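Local coordinates for rhusiopathiae surface protein B (Erysipelothrix rhusiopathiae, PDB 3V10), which is a cell-wall-anchored surface adhesin that probably binds collagen, the part described here being its collagen-binding region of two Ig-like domains, at residues Asp3-Ala8 with Phe50-Leu55; Ile9-Asp14 with Ala33-Asn38; Thr112-Leu117 with Asp311-Gly316. All coordinates share one frame; numbering follows the deposited sequence.

Contact 1: residues Asp3-Ala8 with Phe50-Leu55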
loop_
_atom_site.group_PDB
_atom_site.type_symbol
_atom_site.label_atom_id
_atom_site.label_comp_id
_atom_site.label_asym_id
_atom_site.label_seq_id
_atom_site.Cartn_x
_atom_site.Cartn_y
_atom_site.Cartn_z
ATOM N N ASP A 3 5.427 -0.923 31.588
ATOM C CA ASP A 3 5.251 -0.209 30.329
ATOM C C ASP A 3 6.565 0.466 29.935
ATOM O O ASP A 3 7.062 1.340 30.650
ATOM C CB ASP A 3 4.151 0.842 30.495
ATOM C CG ASP A 3 3.866 1.610 29.219
ATOM O OD1 ASP A 3 4.428 1.263 28.159
ATOM O OD2 ASP A 3 3.065 2.565 29.285
ATOM N N TYR A 4 7.124 0.062 28.798
ATOM C CA TYR A 4 8.382 0.645 28.336
ATOM C C TYR A 4 8.253 1.756 27.301
ATOM O O TYR A 4 9.252 2.205 26.755
ATOM C CB TYR A 4 9.295 -0.448 27.774
ATOM C CG TYR A 4 9.957 -1.284 28.839
ATOM C CD1 TYR A 4 9.324 -2.408 29.368
ATOM C CD2 TYR A 4 11.213 -0.935 29.338
ATOM C CE1 TYR A 4 9.927 -3.166 30.368
ATOM C CE2 TYR A 4 11.821 -1.681 30.340
ATOM C CZ TYR A 4 11.175 -2.793 30.849
ATOM O OH TYR A 4 11.764 -3.521 31.851
ATOM N N THR A 5 7.032 2.218 27.048
ATOM C CA THR A 5 6.806 3.259 26.055
ATOM C C THR A 5 7.725 4.478 26.155
ATOM O O THR A 5 8.278 4.930 25.154
ATOM C CB THR A 5 5.335 3.725 26.088
ATOM O OG1 THR A 5 4.485 2.609 25.790
ATOM C CG2 THR A 5 5.092 4.824 25.050
ATOM N N ASN A 6 7.900 5.015 27.352
ATOM C CA ASN A 6 8.758 6.181 27.490
ATOM C C ASN A 6 10.131 5.890 28.077
ATOM O O ASN A 6 10.869 6.814 28.419
ATOM C CB ASN A 6 8.046 7.260 28.296
ATOM C CG ASN A 6 6.858 7.832 27.550
ATOM O OD1 ASN A 6 7.009 8.440 26.485
ATOM N ND2 ASN A 6 5.669 7.630 28.093
ATOM N N GLU A 7 10.467 4.607 28.185
ATOM C CA GLU A 7 11.776 4.188 28.691
ATOM C C GLU A 7 12.804 4.322 27.568
ATOM O O GLU A 7 12.446 4.305 26.389
ATOM C CB GLU A 7 11.727 2.734 29.156
ATOM C CG GLU A 7 11.016 2.525 30.468
ATOM C CD GLU A 7 11.731 3.221 31.611
ATOM O OE1 GLU A 7 11.538 4.438 31.778
ATOM O OE2 GLU A 7 12.498 2.554 32.332
ATOM N N ALA A 8 14.081 4.431 27.934
ATOM C CA ALA A 8 15.156 4.591 26.958
ATOM C C ALA A 8 15.718 3.267 26.441
ATOM O O ALA A 8 16.923 3.033 26.515
ATOM C CB ALA A 8 16.278 5.427 27.566
ATOM N N PHE A 50 5.228 -4.357 28.053
ATOM C CA PHE A 50 4.845 -3.842 26.744
ATOM C C PHE A 50 5.289 -2.408 26.493
ATOM O O PHE A 50 5.871 -1.755 27.352
ATOM C CB PHE A 50 3.323 -3.851 26.653
ATOM C CG PHE A 50 2.665 -2.977 27.693
ATOM C CD1 PHE A 50 2.528 -3.418 29.006
ATOM C CD2 PHE A 50 2.244 -1.686 27.374
ATOM C CE1 PHE A 50 1.986 -2.587 29.989
ATOM C CE2 PHE A 50 1.702 -0.848 28.349
ATOM C CZ PHE A 50 1.573 -1.300 29.660
ATOM N N PHE A 51 4.998 -1.937 25.284
ATOM C CA PHE A 51 5.227 -0.558 24.897
ATOM C C PHE A 51 4.244 -0.259 23.783
ATOM O O PHE A 51 3.812 -1.161 23.058
ATOM C CB PHE A 51 6.679 -0.248 24.473
ATOM C CG PHE A 51 7.201 -1.066 23.324
ATOM C CD1 PHE A 51 8.013 -2.164 23.559
ATOM C CD2 PHE A 51 6.968 -0.675 22.009
ATOM C CE1 PHE A 51 8.597 -2.864 22.497
ATOM C CE2 PHE A 51 7.543 -1.362 20.946
ATOM C CZ PHE A 51 8.360 -2.456 21.188
ATOM N N ASP A 52 3.869 1.004 23.680
ATOM C CA ASP A 52 2.901 1.430 22.691
ATOM C C ASP A 52 3.427 2.440 21.704
ATOM O O ASP A 52 4.151 3.369 22.066
ATOM C CB ASP A 52 1.679 2.007 23.404
ATOM C CG ASP A 52 0.952 0.971 24.227
ATOM O OD1 ASP A 52 0.423 0.010 23.628
ATOM O OD2 ASP A 52 0.914 1.107 25.469
ATOM N N LEU A 53 3.036 2.260 20.448
ATOM C CA LEU A 53 3.432 3.167 19.383
ATOM C C LEU A 53 2.188 3.961 18.992
ATOM O O LEU A 53 1.087 3.413 18.943
ATOM C CB LEU A 53 3.951 2.371 18.179
ATOM C CG LEU A 53 5.097 1.402 18.488
ATOM C CD1 LEU A 53 5.501 0.647 17.226
ATOM C CD2 LEU A 53 6.277 2.173 19.044
ATOM N N THR A 54 2.364 5.251 18.731
ATOM C CA THR A 54 1.245 6.101 18.349
ATOM C C THR A 54 1.557 6.867 17.075
ATOM O O THR A 54 2.361 7.792 17.083
ATOM C CB THR A 54 0.912 7.118 19.452
ATOM O OG1 THR A 54 0.699 6.429 20.689
ATOM C CG2 THR A 54 -0.343 7.901 19.093
ATOM N N LEU A 55 0.915 6.473 15.982
ATOM C CA LEU A 55 1.112 7.137 14.706
ATOM C C LEU A 55 0.564 8.559 14.830
ATOM O O LEU A 55 -0.442 8.794 15.497
ATOM C CB LEU A 55 0.405 6.353 13.597
ATOM C CG LEU A 55 1.064 5.004 13.282
ATOM C CD1 LEU A 55 0.113 4.123 12.486
ATOM C CD2 LEU A 55 2.377 5.227 12.521
HETATM O O HOH W 1 1.229 2.753 27.384
#
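D3 and T5 dock against the start of strand 50-54 through polar bonds, ring contacts and a bridging water. The backbone contributes a short, nearly straight bond from Y4 N to F50 O (2.6 Å, 177°), at a point where D3 and F50 form a single backbone bridge. The side-chain bonds centre on T5. Its OG1 accepts from D52 N at 2.7 Å and donates to the syn lone pair of D3 OD1 at 2.7 Å, so the hydroxyl relays between strand and carboxylate. T5 N reaches the same D3 OD1 from above the carboxylate plane, which makes an Asx turn and fixes the rotation of the acid. Aromatic contacts lie beside it: D3 CA rests over one face of the F50 ring in a CH-pi contact, and D3 CG, anti to the backbone N (chi1 -178°), comes to 3.4 Å from F50 CE2; the carboxylate plane is 18° from the ring plane. In a separate apolar contact Y4 CB packs loosely on F51 CB, while the F51 ring turns inward onto F10, F34 and F99. A water donates to D3 OD2 (2.6 Å) and D52 OD2 (2.5 Å); D52 OD1 is held by H98. The two acids stand close, D3 OD1 to D52 OD2 being 4.4 Å, and the shared water, together with the donors on D3 OD1, would be expected to ease their repulsion.

Contact 2: residues Ile9-Asp14 with Ala33-Asn38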
loop_
_atom_site.group_PDB
_atom_site.type_symbol
_atom_site.label_atom_id
_atom_site.label_comp_id
_atom_site.label_asym_id
_atom_site.label_seq_id
_atom_site.Cartn_x
_atom_site.Cartn_y
_atom_site.Cartn_z
ATOM N N ILE A 9 14.851 2.413 25.906
ATOM C CA ILE A 9 15.278 1.112 25.385
ATOM C C ILE A 9 15.315 1.066 23.863
ATOM O O ILE A 9 15.679 0.043 23.276
ATOM C CB ILE A 9 14.349 -0.040 25.869
ATOM C CG1 ILE A 9 12.898 0.246 25.477
ATOM C CG2 ILE A 9 14.464 -0.206 27.373
ATOM C CD1 ILE A 9 12.002 -0.969 25.537
ATOM N N PHE A 10 14.960 2.178 23.228
ATOM C CA PHE A 10 14.928 2.252 21.775
ATOM C C PHE A 10 16.228 2.779 21.185
ATOM O O PHE A 10 16.570 3.957 21.326
ATOM C CB PHE A 10 13.722 3.089 21.361
ATOM C CG PHE A 10 12.447 2.617 22.003
ATOM C CD1 PHE A 10 11.983 3.201 23.178
ATOM C CD2 PHE A 10 11.762 1.519 21.488
ATOM C CE1 PHE A 10 10.858 2.694 23.832
ATOM C CE2 PHE A 10 10.641 1.007 22.134
ATOM C CZ PHE A 10 10.188 1.594 23.307
ATOM N N THR A 11 16.932 1.873 20.508
ATOM C CA THR A 11 18.234 2.142 19.904
ATOM C C THR A 11 18.241 2.662 18.469
ATOM O O THR A 11 19.279 3.115 17.982
ATOM C CB THR A 11 19.103 0.873 19.936
ATOM O OG1 THR A 11 18.484 -0.142 19.137
ATOM C CG2 THR A 11 19.250 0.361 21.364
ATOM N N GLN A 12 17.105 2.594 17.781
ATOM C CA GLN A 12 17.040 3.065 16.404
ATOM C C GLN A 12 15.634 3.512 16.038
ATOM O O GLN A 12 14.652 2.942 16.512
ATOM C CB GLN A 12 17.490 1.960 15.435
ATOM C CG GLN A 12 18.970 1.597 15.542
ATOM C CD GLN A 12 19.370 0.455 14.626
ATOM O OE1 GLN A 12 18.533 -0.129 13.934
ATOM N NE2 GLN A 12 20.660 0.128 14.618
ATOM N N PHE A 13 15.543 4.532 15.192
ATOM C CA PHE A 13 14.248 5.042 14.759
ATOM C C PHE A 13 14.380 5.811 13.453
ATOM O O PHE A 13 15.179 6.744 13.353
ATOM C CB PHE A 13 13.646 5.945 15.836
ATOM C CG PHE A 13 12.361 6.602 15.424
ATOM C CD1 PHE A 13 11.336 5.853 14.855
ATOM C CD2 PHE A 13 12.179 7.972 15.588
ATOM C CE1 PHE A 13 10.147 6.459 14.452
ATOM C CE2 PHE A 13 10.988 8.589 15.186
ATOM C CZ PHE A 13 9.976 7.826 14.617
ATOM N N ASP A 14 13.592 5.425 12.454
ATOM C CA ASP A 14 13.650 6.093 11.163
ATOM C C ASP A 14 12.330 6.011 10.401
ATOM O O ASP A 14 11.596 5.032 10.512
ATOM C CB ASP A 14 14.778 5.489 10.328
ATOM C CG ASP A 14 15.145 6.349 9.139
ATOM O OD1 ASP A 14 15.222 7.586 9.301
ATOM O OD2 ASP A 14 15.366 5.788 8.048
ATOM N N ALA A 33 14.059 -0.066 16.569
ATOM C CA ALA A 33 14.891 -1.100 17.157
ATOM C C ALA A 33 14.930 -0.880 18.661
ATOM O O ALA A 33 14.894 0.257 19.125
ATOM C CB ALA A 33 16.304 -1.033 16.579
ATOM N N PHE A 34 14.990 -1.966 19.418
ATOM C CA PHE A 34 15.061 -1.865 20.869
ATOM C C PHE A 34 15.888 -2.996 21.463
ATOM O O PHE A 34 16.257 -3.950 20.771
ATOM C CB PHE A 34 13.647 -1.838 21.474
ATOM C CG PHE A 34 12.849 -3.086 21.234
ATOM C CD1 PHE A 34 12.880 -4.133 22.148
ATOM C CD2 PHE A 34 12.065 -3.215 20.090
ATOM C CE1 PHE A 34 12.141 -5.289 21.928
ATOM C CE2 PHE A 34 11.323 -4.367 19.860
ATOM C CZ PHE A 34 11.361 -5.406 20.784
ATOM N N SER A 35 16.211 -2.875 22.745
ATOM C CA SER A 35 16.987 -3.903 23.416
ATOM C C SER A 35 16.741 -3.809 24.910
ATOM O O SER A 35 16.010 -2.932 25.371
ATOM C CB SER A 35 18.478 -3.729 23.123
ATOM O OG SER A 35 18.946 -2.491 23.628
ATOM N N ASP A 36 17.352 -4.716 25.662
ATOM C CA ASP A 36 17.196 -4.736 27.107
ATOM C C ASP A 36 18.145 -3.794 27.848
ATOM O O ASP A 36 18.410 -3.988 29.033
ATOM C CB ASP A 36 17.368 -6.161 27.638
ATOM C CG ASP A 36 18.611 -6.840 27.098
ATOM O OD1 ASP A 36 19.555 -6.134 26.689
ATOM O OD2 ASP A 36 18.645 -8.085 27.096
ATOM N N MET A 37 18.667 -2.788 27.151
ATOM C CA MET A 37 19.549 -1.812 27.790
ATOM C C MET A 37 18.760 -0.519 27.944
ATOM O O MET A 37 18.437 0.145 26.955
ATOM C CB MET A 37 20.802 -1.543 26.947
ATOM C CG MET A 37 21.852 -2.642 26.981
ATOM S SD MET A 37 22.273 -3.217 28.648
ATOM C CE MET A 37 22.752 -1.773 29.437
ATOM N N ASN A 38 18.436 -0.173 29.184
ATOM C CA ASN A 38 17.669 1.038 29.458
ATOM C C ASN A 38 18.513 2.079 30.189
ATOM O O ASN A 38 18.780 1.950 31.385
ATOM C CB ASN A 38 16.426 0.675 30.278
ATOM C CG ASN A 38 15.558 1.873 30.579
ATOM O OD1 ASN A 38 15.596 2.876 29.868
ATOM N ND2 ASN A 38 14.757 1.771 31.632
#
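A classic beta bulge sets T11 and Q12 together opposite A33, where strand 10-14 runs antiparallel to strand 33-35 (172° between their directions). A33 O receives both amides of the bulge, T11 N at 2.9 Å and Q12 N at 3.5 Å, each a weak bond; the sounder return bond is A33 N to Q12 O at 3.1 Å. A33 CB is hemmed in by two side chains of the bulge, Q12 CB at 3.4 Å and the T11 hydroxyl. Beyond CG the Q12 chain is extended, yet its CD and OE1 also stay close to that methyl. This pairing belongs to the Ig-like domain of the adhesin, in which strand 28-35 lies between strand 10-16 and strand 112-123. On the inner face F10 CD2 touches F34 CB at 3.9 Å, and both rings meet F51 edge-to-face. On the N-terminal side of the bulge, S35 N bonds to I9 O at 3.0 Å. With I9 CG1 between the backbone N and the carbonyl carbon (chi1 56°), that branch lies over one face of the neighbouring F10 ring; the other branch, CG2, packs on N38 CB at 3.6 Å, the N38 amide nitrogen itself being hydrogen-bonded to E7.

Contact 3: residues Thr112-Leu117 with Asp311-Gly316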
loop_
_atom_site.group_PDB
_atom_site.type_symbol
_atom_site.label_atom_id
_atom_site.label_comp_id
_atom_site.label_asym_id
_atom_site.label_seq_id
_atom_site.Cartn_x
_atom_site.Cartn_y
_atom_site.Cartn_z
ATOM N N THR A 112 16.985 -8.293 22.061
ATOM C CA THR A 112 17.034 -7.186 21.116
ATOM C C THR A 112 15.917 -7.457 20.121
ATOM O O THR A 112 15.407 -8.576 20.046
ATOM C CB THR A 112 18.360 -7.135 20.337
ATOM O OG1 THR A 112 18.529 -8.356 19.605
ATOM C CG2 THR A 112 19.539 -6.941 21.288
ATOM N N GLY A 113 15.528 -6.442 19.364
ATOM C CA GLY A 113 14.477 -6.640 18.382
ATOM C C GLY A 113 14.283 -5.446 17.473
ATOM O O GLY A 113 14.766 -4.347 17.746
ATOM N N THR A 114 13.562 -5.684 16.384
ATOM C CA THR A 114 13.301 -4.664 15.390
ATOM C C THR A 114 11.845 -4.745 14.948
ATOM O O THR A 114 11.254 -5.823 14.906
ATOM C CB THR A 114 14.206 -4.874 14.157
ATOM O OG1 THR A 114 15.537 -5.202 14.587
ATOM C CG2 THR A 114 14.263 -3.608 13.316
ATOM N N ILE A 115 11.269 -3.597 14.632
ATOM C CA ILE A 115 9.892 -3.545 14.169
ATOM C C ILE A 115 9.848 -2.653 12.947
ATOM O O ILE A 115 10.342 -1.528 12.978
ATOM C CB ILE A 115 8.947 -2.947 15.228
ATOM C CG1 ILE A 115 8.899 -3.849 16.461
ATOM C CG2 ILE A 115 7.551 -2.761 14.624
ATOM C CD1 ILE A 115 8.030 -3.304 17.578
ATOM N N ASN A 116 9.279 -3.166 11.863
ATOM C CA ASN A 116 9.147 -2.398 10.637
ATOM C C ASN A 116 7.651 -2.242 10.419
ATOM O O ASN A 116 6.984 -3.136 9.901
ATOM C CB ASN A 116 9.816 -3.137 9.481
ATOM C CG ASN A 116 11.324 -3.198 9.637
ATOM O OD1 ASN A 116 12.033 -2.249 9.298
ATOM N ND2 ASN A 116 11.821 -4.307 10.175
ATOM N N LEU A 117 7.133 -1.099 10.854
ATOM C CA LEU A 117 5.709 -0.798 10.779
ATOM C C LEU A 117 5.309 -0.086 9.496
ATOM O O LEU A 117 5.973 0.844 9.059
ATOM C CB LEU A 117 5.315 0.063 11.987
ATOM C CG LEU A 117 3.898 0.632 12.082
ATOM C CD1 LEU A 117 2.884 -0.486 12.260
ATOM C CD2 LEU A 117 3.834 1.586 13.271
ATOM N N ASP A 311 6.568 -6.268 9.760
ATOM C CA ASP A 311 7.443 -7.366 10.135
ATOM C C ASP A 311 8.152 -7.000 11.422
ATOM O O ASP A 311 8.264 -5.824 11.768
ATOM C CB ASP A 311 8.443 -7.685 9.013
ATOM C CG ASP A 311 9.422 -6.565 8.756
ATOM O OD1 ASP A 311 10.246 -6.274 9.649
ATOM O OD2 ASP A 311 9.373 -5.978 7.655
ATOM N N ALA A 312 8.600 -8.014 12.148
ATOM C CA ALA A 312 9.291 -7.794 13.411
ATOM C C ALA A 312 10.059 -9.048 13.776
ATOM O O ALA A 312 9.678 -10.152 13.388
ATOM C CB ALA A 312 8.283 -7.456 14.509
ATOM N N THR A 313 11.143 -8.873 14.524
ATOM C CA THR A 313 11.972 -9.991 14.939
ATOM C C THR A 313 12.639 -9.673 16.267
ATOM O O THR A 313 12.834 -8.506 16.602
ATOM C CB THR A 313 13.068 -10.282 13.903
ATOM O OG1 THR A 313 14.024 -11.193 14.456
ATOM C CG2 THR A 313 13.764 -9.001 13.497
ATOM N N ILE A 314 12.974 -10.715 17.023
ATOM C CA ILE A 314 13.619 -10.547 18.318
ATOM C C ILE A 314 14.788 -11.498 18.402
ATOM O O ILE A 314 14.742 -12.576 17.804
ATOM C CB ILE A 314 12.657 -10.852 19.463
ATOM C CG1 ILE A 314 11.572 -9.768 19.553
ATOM C CG2 ILE A 314 13.440 -10.983 20.788
ATOM C CD1 ILE A 314 10.689 -9.913 20.780
ATOM N N GLY A 315 15.820 -11.116 19.153
ATOM C CA GLY A 315 17.022 -11.934 19.242
ATOM C C GLY A 315 17.609 -11.964 20.621
ATOM O O GLY A 315 17.415 -11.051 21.404
ATOM N N GLY A 316 18.344 -13.019 20.924
ATOM C CA GLY A 316 18.862 -13.187 22.269
ATOM C C GLY A 316 19.378 -14.594 22.479
ATOM O O GLY A 316 19.179 -15.465 21.637
#
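N116 ND2 donates to D311 OD1 at 2.6 Å, the shortest polar bond between strand 112-117 and strand 311-315. The carboxylate takes it on its syn lone pair, but the fit is bent: the N-H...O angle is 138°, and the amide and carboxylate planes are turned 48° apart. D311 CG sits between its backbone N and carbonyl carbon (chi1 65°), which brings CG toward N116; both carboxylate oxygens touch N116 CB. The backbones of the same two residues are joined in both directions, N116 N to D311 O at 2.8 Å and D311 N to N116 O at 3.2 Å, so this end of the ladder is held by three bonds. The pattern repeats along the antiparallel pair, with reciprocal bonds between T114 and T313 and between T112 and G315. The shortest of these backbone bonds runs from G315 N to T112 O at 2.7 Å; G315 O accepts T112 N and, weakly, T112 OG1. In the non-hydrogen-bonded pairs the chains draw closer: G113 and I314 bring their CA atoms to 4.0 Å, and G113, with no side chain, lets T313 O approach its CA. I314 CG2 lies 3.2 Å from T112 O. On the same face A312 CB meets I115 CG1 at 4.1 Å, and A312 and I314 continue onto the side chains of strand 71-77 and strand 85-93, in the interior of the domain. On the other face lie T112, T114, N116, D311 and T313. A C-terminal strand returning from beyond the second domain to lie between strand 112-123 and strand 71-77 of the first is consistent with the latch of the Collagen Hug model, in which a C-terminal strand complements the sheet of the first domain.

All three contacts lie in the N-terminal Ig-like domain and reach one mixed sheet. Contact 2 is the central one, its centre about 11 Å from that of contact 1 and about 10 Å from that of contact 3; contacts 1 and 3 are about 15 Å apart. Strands 10-16, 28-35, 112-123 and 311-315 follow one another across the sheet, and F34 N to G113 O ties contact 2 to contact 3, while F51 packs on I115 between contacts 1 and 3. Along the chain, contact 2 falls within the span of contact 1, whereas contact 3 spans the whole second domain. Local N-terminal pairing and a distant C-terminal strand thus complete the same domain, consistent with closure around collagen.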